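Local coordinates for octenoyl-CoA reductase/carboxylase (Streptomyces sp., PDB 4A0S), which probably carries out the NADPH-dependent reductive carboxylation of 2-octenoyl-CoA, supplying an extender unit for cinnabaramide polyketide biosynthesis, at residues I16-L30 with P109-R123. Sequence-based numbering, arbitrary orientation.
Sequences IEAAPVPDTYLALHL and PYHVLGSDCSGVVVR
The guanidinium of Arg-123 lies between Val-21, whose CG2 sits 3.3 Å above one face, offset toward the rim, and the carbonyl oxygen of Glu-17 over the opposite face; Ile-16 O and Ala-19 O approach at its edge. In this GroES-like catalytic domain of a medium-chain reductase, the group ties the end of helix 13-18 to strand 117-124, at a classic beta bulge where Val-122 and Arg-123 both face Leu-66. NH2 donates to Ala-19 O at 2.6 Å, nearly in the guanidinium plane. NH1 reaches Ile-16 O, a less coplanar partner, and also Val-122 O of its own strand, almost exactly in plane. Three carbonyls thus fix the group's rotation, and the bend about CB-CG (chi2 -73°) helps turn it back toward the helix end. With an alanine in place of Arg-123, the carbonyls of Ile-16 and Ala-19 are likely to lose these donors and a gap to open beside Val-21. Next to Arg-123, Ile-16 CG2 packs crosswise on Val-122 CG1 at 3.8 Å, with Val-7 of helix 2-8 also against that valine.

At the other end, strand 24-31 runs antiparallel to strand 110-112. His-111 N donates to Leu-30 O at 2.7 Å, and Leu-113 N to Leu-28 O. The His-111 ring has Leu-113 CD2 over the centre of one face, while ND1 is hydrogen-bonded to Thr-89 OG1 and NE2 to Thr-168 O. That same CD2 meets Leu-30 CD1. Both methyls of Val-112 press on Ala-27 CB, and Val-112 CG1 stands at the edge of the Tyr-25 ring. With CG between the backbone N and carbonyl carbon (chi1 65°), the His-29 ring turns back along its own strand, where ND1 donates to Ala-27 O at 2.9 Å, the oxygen only 5° from the ring plane.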
ATOM      1  N   ILE A  16     -10.624 -45.468   3.151  1.00 34.54           N
ATOM      2  CA  ILE A  16     -11.596 -44.389   3.148  1.00 32.60           C
ATOM      3  C   ILE A  16     -12.286 -44.271   1.789  1.00 32.44           C
ATOM      4  O   ILE A  16     -13.513 -44.147   1.726  1.00 31.25           O
ATOM      5  CB  ILE A  16     -10.973 -43.058   3.619  1.00 32.00           C
ATOM      6  CG1 ILE A  16     -10.630 -43.163   5.113  1.00 31.26           C
ATOM      7  CG2 ILE A  16     -11.935 -41.892   3.378  1.00 29.29           C
ATOM      8  CD1 ILE A  16      -9.862 -41.979   5.683  1.00 30.75           C
ATOM      9  N   GLU A  17     -11.509 -44.346   0.709  1.00 33.79           N
ATOM     10  CA  GLU A  17     -12.077 -44.321  -0.652  1.00 34.47           C
ATOM     11  C   GLU A  17     -12.940 -45.539  -0.944  1.00 35.07           C
ATOM     12  O   GLU A  17     -13.912 -45.439  -1.704  1.00 35.35           O
ATOM     13  CB  GLU A  17     -10.993 -44.274  -1.725  1.00 36.36           C
ATOM     14  CG  GLU A  17      -9.987 -43.183  -1.600  1.00 37.53           C
ATOM     15  CD  GLU A  17      -9.143 -43.063  -2.861  1.00 41.24           C
ATOM     16  OE1 GLU A  17      -9.705 -42.727  -3.929  1.00 41.48           O
ATOM     17  OE2 GLU A  17      -7.927 -43.321  -2.789  1.00 43.80           O
ATOM     18  N   ALA A  18     -12.570 -46.687  -0.367  1.00 35.54           N
ATOM     19  CA  ALA A  18     -13.301 -47.937  -0.577  1.00 35.88           C
ATOM     20  C   ALA A  18     -14.637 -47.939   0.160  1.00 34.77           C
ATOM     21  O   ALA A  18     -15.578 -48.633  -0.254  1.00 35.53           O
ATOM     22  CB  ALA A  18     -12.472 -49.128  -0.152  1.00 37.22           C
ATOM     23  N   ALA A  19     -14.710 -47.180   1.256  1.00 32.74           N
ATOM     24  CA  ALA A  19     -15.936 -47.088   2.045  1.00 31.99           C
ATOM     25  C   ALA A  19     -16.939 -46.200   1.311  1.00 31.36           C
ATOM     26  O   ALA A  19     -16.629 -45.046   1.012  1.00 30.92           O
ATOM     27  CB  ALA A  19     -15.638 -46.534   3.423  1.00 30.70           C
ATOM     28  N   PRO A  20     -18.139 -46.729   1.012  1.00 32.00           N
ATOM     29  CA  PRO A  20     -19.058 -45.932   0.198  1.00 31.54           C
ATOM     30  C   PRO A  20     -19.494 -44.636   0.876  1.00 29.68           C
ATOM     31  O   PRO A  20     -19.557 -44.559   2.114  1.00 29.06           O
ATOM     32  CB  PRO A  20     -20.264 -46.867  -0.016  1.00 33.12           C
ATOM     33  CG  PRO A  20     -20.148 -47.914   1.031  1.00 33.69           C
ATOM     34  CD  PRO A  20     -18.681 -48.065   1.320  1.00 33.31           C
ATOM     35  N   VAL A  21     -19.784 -43.624   0.059  1.00 28.39           N
ATOM     36  CA  VAL A  21     -20.394 -42.399   0.556  1.00 26.48           C
ATOM     37  C   VAL A  21     -21.849 -42.703   0.866  1.00 26.90           C
ATOM     38  O   VAL A  21     -22.539 -43.290   0.032  1.00 27.94           O
ATOM     39  CB  VAL A  21     -20.320 -41.229  -0.467  1.00 25.87           C
ATOM     40  CG1 VAL A  21     -20.698 -39.919   0.212  1.00 23.59           C
ATOM     41  CG2 VAL A  21     -18.940 -41.120  -1.084  1.00 25.64           C
ATOM     42  N   PRO A  22     -22.310 -42.327   2.072  1.00 26.51           N
ATOM     43  CA  PRO A  22     -23.713 -42.479   2.439  1.00 27.16           C
ATOM     44  C   PRO A  22     -24.613 -41.611   1.570  1.00 27.21           C
ATOM     45  O   PRO A  22     -24.212 -40.525   1.159  1.00 26.07           O
ATOM     46  CB  PRO A  22     -23.769 -41.958   3.876  1.00 26.70           C
ATOM     47  CG  PRO A  22     -22.385 -41.876   4.339  1.00 25.31           C
ATOM     48  CD  PRO A  22     -21.503 -41.758   3.165  1.00 24.93           C
ATOM     49  N   ASP A  23     -25.820 -42.099   1.313  1.00 28.49           N
ATOM     50  CA  ASP A  23     -26.833 -41.383   0.540  1.00 28.77           C
ATOM     51  C   ASP A  23     -27.308 -40.150   1.275  1.00 26.63           C
ATOM     52  O   ASP A  23     -27.794 -39.195   0.662  1.00 26.56           O
ATOM     53  CB  ASP A  23     -28.046 -42.290   0.329  1.00 31.46           C
ATOM     54  CG  ASP A  23     -27.789 -43.369  -0.688  1.00 35.13           C
ATOM     55  OD1 ASP A  23     -26.755 -43.276  -1.389  1.00 36.81           O
ATOM     56  OD2 ASP A  23     -28.618 -44.298  -0.795  1.00 39.20           O
ATOM     57  N   THR A  24     -27.236 -40.209   2.596  1.00 25.15           N
ATOM     58  CA  THR A  24     -27.696 -39.110   3.435  1.00 23.79           C
ATOM     59  C   THR A  24     -26.704 -38.900   4.554  1.00 22.13           C
ATOM     60  O   THR A  24     -25.852 -39.743   4.819  1.00 21.67           O
ATOM     61  CB  THR A  24     -29.089 -39.384   4.071  1.00 24.97           C
ATOM     62  OG1 THR A  24     -28.967 -40.397   5.070  1.00 25.11           O
ATOM     63  CG2 THR A  24     -30.119 -39.826   3.023  1.00 27.05           C
ATOM     64  N   TYR A  25     -26.807 -37.764   5.220  1.00 21.22           N
ATOM     65  CA  TYR A  25     -26.008 -37.564   6.399  1.00 20.49           C
ATOM     66  C   TYR A  25     -26.731 -36.700   7.392  1.00 20.68           C
ATOM     67  O   TYR A  25     -27.639 -35.955   7.025  1.00 21.52           O
ATOM     68  CB  TYR A  25     -24.632 -36.996   6.047  1.00 18.87           C
ATOM     69  CG  TYR A  25     -24.648 -35.628   5.434  1.00 18.03           C
ATOM     70  CD1 TYR A  25     -24.742 -35.482   4.064  1.00 17.11           C
ATOM     71  CD2 TYR A  25     -24.546 -34.482   6.223  1.00 16.90           C
ATOM     72  CE1 TYR A  25     -24.738 -34.249   3.475  1.00 18.30           C
ATOM     73  CE2 TYR A  25     -24.550 -33.213   5.638  1.00 16.05           C
ATOM     74  CZ  TYR A  25     -24.649 -33.113   4.264  1.00 16.67           C
ATOM     75  OH  TYR A  25     -24.651 -31.892   3.643  1.00 17.35           O
ATOM     76  N   LEU A  26     -26.316 -36.812   8.649  1.00 21.16           N
ATOM     77  CA  LEU A  26     -26.867 -36.008   9.741  1.00 21.21           C
ATOM     78  C   LEU A  26     -26.382 -34.564   9.628  1.00 19.31           C
ATOM     79  O   LEU A  26     -25.185 -34.292   9.473  1.00 18.89           O
ATOM     80  CB  LEU A  26     -26.465 -36.609  11.089  1.00 22.17           C
ATOM     81  CG  LEU A  26     -27.060 -36.024  12.374  1.00 22.71           C
ATOM     82  CD1 LEU A  26     -28.571 -36.150  12.346  1.00 25.58           C
ATOM     83  CD2 LEU A  26     -26.490 -36.738  13.588  1.00 22.78           C
ATOM     84  N   ALA A  27     -27.315 -33.634   9.697  1.00 18.95           N
ATOM     85  CA  ALA A  27     -26.959 -32.230   9.541  1.00 18.12           C
ATOM     86  C   ALA A  27     -27.823 -31.331  10.390  1.00 18.42           C
ATOM     87  O   ALA A  27     -29.034 -31.530  10.485  1.00 19.26           O
ATOM     88  CB  ALA A  27     -27.082 -31.819   8.085  1.00 17.34           C
ATOM     89  N   LEU A  28     -27.178 -30.332  10.985  1.00 17.50           N
ATOM     90  CA  LEU A  28     -27.868 -29.212  11.570  1.00 18.04           C
ATOM     91  C   LEU A  28     -28.289 -28.369  10.395  1.00 17.96           C
ATOM     92  O   LEU A  28     -27.449 -27.942   9.605  1.00 17.24           O
ATOM     93  CB  LEU A  28     -26.943 -28.407  12.480  1.00 17.58           C
ATOM     94  CG  LEU A  28     -27.665 -27.361  13.333  1.00 18.72           C
ATOM     95  CD1 LEU A  28     -28.511 -28.020  14.450  1.00 19.05           C
ATOM     96  CD2 LEU A  28     -26.656 -26.384  13.890  1.00 18.39           C
ATOM     97  N   HIS A  29     -29.594 -28.149  10.261  1.00 18.76           N
ATOM     98  CA  HIS A  29     -30.077 -27.404   9.113  1.00 18.79           C
ATOM     99  C   HIS A  29     -31.321 -26.618   9.413  1.00 20.19           C
ATOM    100  O   HIS A  29     -31.972 -26.796  10.455  1.00 20.87           O
ATOM    101  CB  HIS A  29     -30.346 -28.350   7.943  1.00 18.75           C
ATOM    102  CG  HIS A  29     -31.446 -29.327   8.205  1.00 20.42           C
ATOM    103  ND1 HIS A  29     -31.254 -30.477   8.941  1.00 19.07           N
ATOM    104  CD2 HIS A  29     -32.748 -29.325   7.831  1.00 21.76           C
ATOM    105  CE1 HIS A  29     -32.395 -31.141   9.011  1.00 22.17           C
ATOM    106  NE2 HIS A  29     -33.316 -30.467   8.342  1.00 21.49           N
ATOM    107  N   LEU A  30     -31.638 -25.742   8.473  1.00 20.57           N
ATOM    108  CA  LEU A  30     -32.888 -25.022   8.490  1.00 22.15           C
ATOM    109  C   LEU A  30     -33.745 -25.547   7.362  1.00 23.43           C
ATOM    110  O   LEU A  30     -33.244 -26.198   6.425  1.00 22.69           O
ATOM    111  CB  LEU A  30     -32.632 -23.536   8.315  1.00 21.66           C
ATOM    112  CG  LEU A  30     -31.676 -22.924   9.343  1.00 20.82           C
ATOM    113  CD1 LEU A  30     -31.265 -21.575   8.824  1.00 19.71           C
ATOM    114  CD2 LEU A  30     -32.318 -22.831  10.718  1.00 21.36           C
ATOM    115  N   PRO A 109     -34.591 -27.418  -0.050  1.00 24.21           N
ATOM    116  CA  PRO A 109     -35.580 -27.068   0.973  1.00 24.86           C
ATOM    117  C   PRO A 109     -34.994 -27.113   2.392  1.00 24.44           C
ATOM    118  O   PRO A 109     -35.676 -26.775   3.366  1.00 24.72           O
ATOM    119  CB  PRO A 109     -36.671 -28.143   0.814  1.00 26.18           C
ATOM    120  CG  PRO A 109     -36.256 -29.043  -0.285  1.00 26.13           C
ATOM    121  CD  PRO A 109     -34.820 -28.764  -0.609  1.00 24.59           C
ATOM    122  N   TYR A 110     -33.736 -27.534   2.489  1.00 23.24           N
ATOM    123  CA  TYR A 110     -33.000 -27.574   3.737  1.00 22.60           C
ATOM    124  C   TYR A 110     -31.732 -26.771   3.519  1.00 21.47           C
ATOM    125  O   TYR A 110     -31.241 -26.656   2.388  1.00 20.96           O
ATOM    126  CB  TYR A 110     -32.648 -29.018   4.117  1.00 23.01           C
ATOM    127  CG  TYR A 110     -31.843 -29.744   3.062  1.00 24.05           C
ATOM    128  CD1 TYR A 110     -32.470 -30.391   1.992  1.00 28.00           C
ATOM    129  CD2 TYR A 110     -30.446 -29.772   3.129  1.00 26.70           C
ATOM    130  CE1 TYR A 110     -31.713 -31.053   1.004  1.00 29.49           C
ATOM    131  CE2 TYR A 110     -29.690 -30.433   2.154  1.00 27.69           C
ATOM    132  CZ  TYR A 110     -30.328 -31.064   1.104  1.00 29.69           C
ATOM    133  OH  TYR A 110     -29.565 -31.709   0.160  1.00 33.30           O
ATOM    134  N   HIS A 111     -31.217 -26.198   4.596  1.00 20.40           N
ATOM    135  CA  HIS A 111     -29.944 -25.539   4.530  1.00 19.18           C
ATOM    136  C   HIS A 111     -29.048 -26.050   5.632  1.00 18.60           C
ATOM    137  O   HIS A 111     -29.315 -25.816   6.810  1.00 18.75           O
ATOM    138  CB  HIS A 111     -30.099 -24.040   4.648  1.00 19.22           C
ATOM    139  CG  HIS A 111     -28.808 -23.308   4.495  1.00 18.24           C
ATOM    140  ND1 HIS A 111     -28.692 -21.956   4.720  1.00 17.85           N
ATOM    141  CD2 HIS A 111     -27.577 -23.741   4.126  1.00 16.84           C
ATOM    142  CE1 HIS A 111     -27.442 -21.589   4.493  1.00 17.14           C
ATOM    143  NE2 HIS A 111     -26.747 -22.655   4.137  1.00 16.37           N
ATOM    144  N   VAL A 112     -27.985 -26.743   5.233  1.00 17.67           N
ATOM    145  CA  VAL A 112     -26.997 -27.227   6.181  1.00 16.84           C
ATOM    146  C   VAL A 112     -26.003 -26.125   6.513  1.00 16.37           C
ATOM    147  O   VAL A 112     -25.208 -25.702   5.680  1.00 15.90           O
ATOM    148  CB  VAL A 112     -26.289 -28.475   5.680  1.00 16.79           C
ATOM    149  CG1 VAL A 112     -25.325 -29.005   6.765  1.00 16.36           C
ATOM    150  CG2 VAL A 112     -27.337 -29.544   5.272  1.00 17.09           C
ATOM    151  N   LEU A 113     -26.075 -25.685   7.762  1.00 16.63           N
ATOM    152  CA  LEU A 113     -25.304 -24.553   8.278  1.00 16.40           C
ATOM    153  C   LEU A 113     -23.922 -24.976   8.713  1.00 15.99           C
ATOM    154  O   LEU A 113     -23.602 -26.152   8.679  1.00 15.91           O
ATOM    155  CB  LEU A 113     -26.033 -23.954   9.478  1.00 16.95           C
ATOM    156  CG  LEU A 113     -27.502 -23.601   9.254  1.00 17.73           C
ATOM    157  CD1 LEU A 113     -27.981 -22.875  10.476  1.00 18.11           C
ATOM    158  CD2 LEU A 113     -27.719 -22.733   7.988  1.00 18.16           C
ATOM    159  N   GLY A 114     -23.114 -24.010   9.154  1.00 15.63           N
ATOM    160  CA  GLY A 114     -21.799 -24.320   9.667  1.00 15.26           C
ATOM    161  C   GLY A 114     -20.799 -23.780   8.682  1.00 14.93           C
ATOM    162  O   GLY A 114     -20.783 -24.172   7.517  1.00 14.75           O
ATOM    163  N   SER A 115     -19.963 -22.875   9.160  1.00 14.95           N
ATOM    164  CA  SER A 115     -19.116 -22.098   8.276  1.00 14.76           C
ATOM    165  C   SER A 115     -17.646 -22.313   8.531  1.00 14.91           C
ATOM    166  O   SER A 115     -16.803 -21.784   7.815  1.00 15.32           O
ATOM    167  CB  SER A 115     -19.484 -20.635   8.411  1.00 14.72           C
ATOM    168  OG  SER A 115     -20.840 -20.519   8.045  1.00 14.96           O
ATOM    169  N   ASP A 116     -17.336 -23.120   9.527  1.00 15.15           N
ATOM    170  CA  ASP A 116     -15.995 -23.693   9.583  1.00 15.14           C
ATOM    171  C   ASP A 116     -16.061 -25.110  10.105  1.00 15.19           C
ATOM    172  O   ASP A 116     -17.135 -25.598  10.488  1.00 15.42           O
ATOM    173  CB  ASP A 116     -14.960 -22.784  10.308  1.00 15.38           C
ATOM    174  CG  ASP A 116     -15.459 -22.189  11.613  1.00 16.14           C
ATOM    175  OD1 ASP A 116     -16.378 -22.723  12.266  1.00 16.43           O
ATOM    176  OD2 ASP A 116     -14.891 -21.162  12.013  1.00 19.53           O
ATOM    177  N   CYS A 117     -14.932 -25.798  10.080  1.00 14.72           N
ATOM    178  CA  CYS A 117     -14.905 -27.136  10.587  1.00 15.11           C
ATOM    179  C   CYS A 117     -13.508 -27.644  10.498  1.00 14.86           C
ATOM    180  O   CYS A 117     -12.657 -27.037   9.842  1.00 14.75           O
ATOM    181  CB  CYS A 117     -15.859 -28.056   9.821  1.00 15.00           C
ATOM    182  SG  CYS A 117     -15.200 -28.816   8.374  1.00 15.38           S
ATOM    183  N   SER A 118     -13.270 -28.742  11.207  1.00 14.80           N
ATOM    184  CA  SER A 118     -12.086 -29.535  10.981  1.00 14.90           C
ATOM    185  C   SER A 118     -12.594 -30.920  10.664  1.00 15.08           C
ATOM    186  O   SER A 118     -13.715 -31.299  11.040  1.00 15.23           O
ATOM    187  CB  SER A 118     -11.201 -29.565  12.213  1.00 15.19           C
ATOM    188  OG  SER A 118     -11.919 -30.129  13.296  1.00 15.49           O
ATOM    189  N   GLY A 119     -11.789 -31.679   9.953  1.00 15.14           N
ATOM    190  CA  GLY A 119     -12.202 -33.010   9.661  1.00 15.40           C
ATOM    191  C   GLY A 119     -11.289 -33.742   8.729  1.00 15.48           C
ATOM    192  O   GLY A 119     -10.109 -33.452   8.615  1.00 15.46           O
ATOM    193  N   VAL A 120     -11.868 -34.725   8.074  1.00 15.70           N
ATOM    194  CA  VAL A 120     -11.107 -35.628   7.271  1.00 15.86           C
ATOM    195  C   VAL A 120     -11.664 -35.650   5.860  1.00 15.68           C
ATOM    196  O   VAL A 120     -12.867 -35.789   5.656  1.00 15.68           O
ATOM    197  CB  VAL A 120     -11.154 -37.042   7.864  1.00 16.73           C
ATOM    198  CG1 VAL A 120     -10.312 -37.956   7.039  1.00 16.93           C
ATOM    199  CG2 VAL A 120     -10.693 -37.023   9.317  1.00 16.68           C
ATOM    200  N   VAL A 121     -10.768 -35.507   4.891  1.00 15.57           N
ATOM    201  CA  VAL A 121     -11.145 -35.617   3.506  1.00 15.49           C
ATOM    202  C   VAL A 121     -11.610 -37.039   3.266  1.00 15.95           C
ATOM    203  O   VAL A 121     -10.945 -37.993   3.675  1.00 16.70           O
ATOM    204  CB  VAL A 121      -9.958 -35.283   2.590  1.00 15.39           C
ATOM    205  CG1 VAL A 121     -10.335 -35.480   1.149  1.00 15.38           C
ATOM    206  CG2 VAL A 121      -9.484 -33.849   2.850  1.00 15.01           C
ATOM    207  N   VAL A 122     -12.764 -37.190   2.639  1.00 16.09           N
ATOM    208  CA  VAL A 122     -13.221 -38.534   2.292  1.00 17.07           C
ATOM    209  C   VAL A 122     -13.360 -38.721   0.778  1.00 17.45           C
ATOM    210  O   VAL A 122     -13.195 -39.828   0.264  1.00 18.33           O
ATOM    211  CB  VAL A 122     -14.491 -38.937   3.078  1.00 17.09           C
ATOM    212  CG1 VAL A 122     -14.166 -39.073   4.556  1.00 16.86           C
ATOM    213  CG2 VAL A 122     -15.600 -37.921   2.883  1.00 17.63           C
ATOM    214  N   ARG A 123     -13.637 -37.640   0.061  1.00 17.18           N
ATOM    215  CA  ARG A 123     -13.689 -37.687  -1.398  1.00 17.51           C
ATOM    216  C   ARG A 123     -13.220 -36.365  -1.957  1.00 16.89           C
ATOM    217  O   ARG A 123     -13.402 -35.330  -1.337  1.00 16.63           O
ATOM    218  CB  ARG A 123     -15.112 -37.956  -1.902  1.00 17.92           C
ATOM    219  CG  ARG A 123     -15.667 -39.342  -1.558  1.00 19.04           C
ATOM    220  CD  ARG A 123     -15.009 -40.426  -2.397  1.00 21.11           C
ATOM    221  NE  ARG A 123     -15.675 -41.717  -2.212  1.00 21.53           N
ATOM    222  CZ  ARG A 123     -15.521 -42.514  -1.155  1.00 21.66           C
ATOM    223  NH1 ARG A 123     -14.729 -42.179  -0.129  1.00 21.03           N
ATOM    224  NH2 ARG A 123     -16.188 -43.650  -1.115  1.00 20.89           N
TER
HETATM  225  O   HOH W   1     -26.866 -32.342   2.106  1.00  2.00           O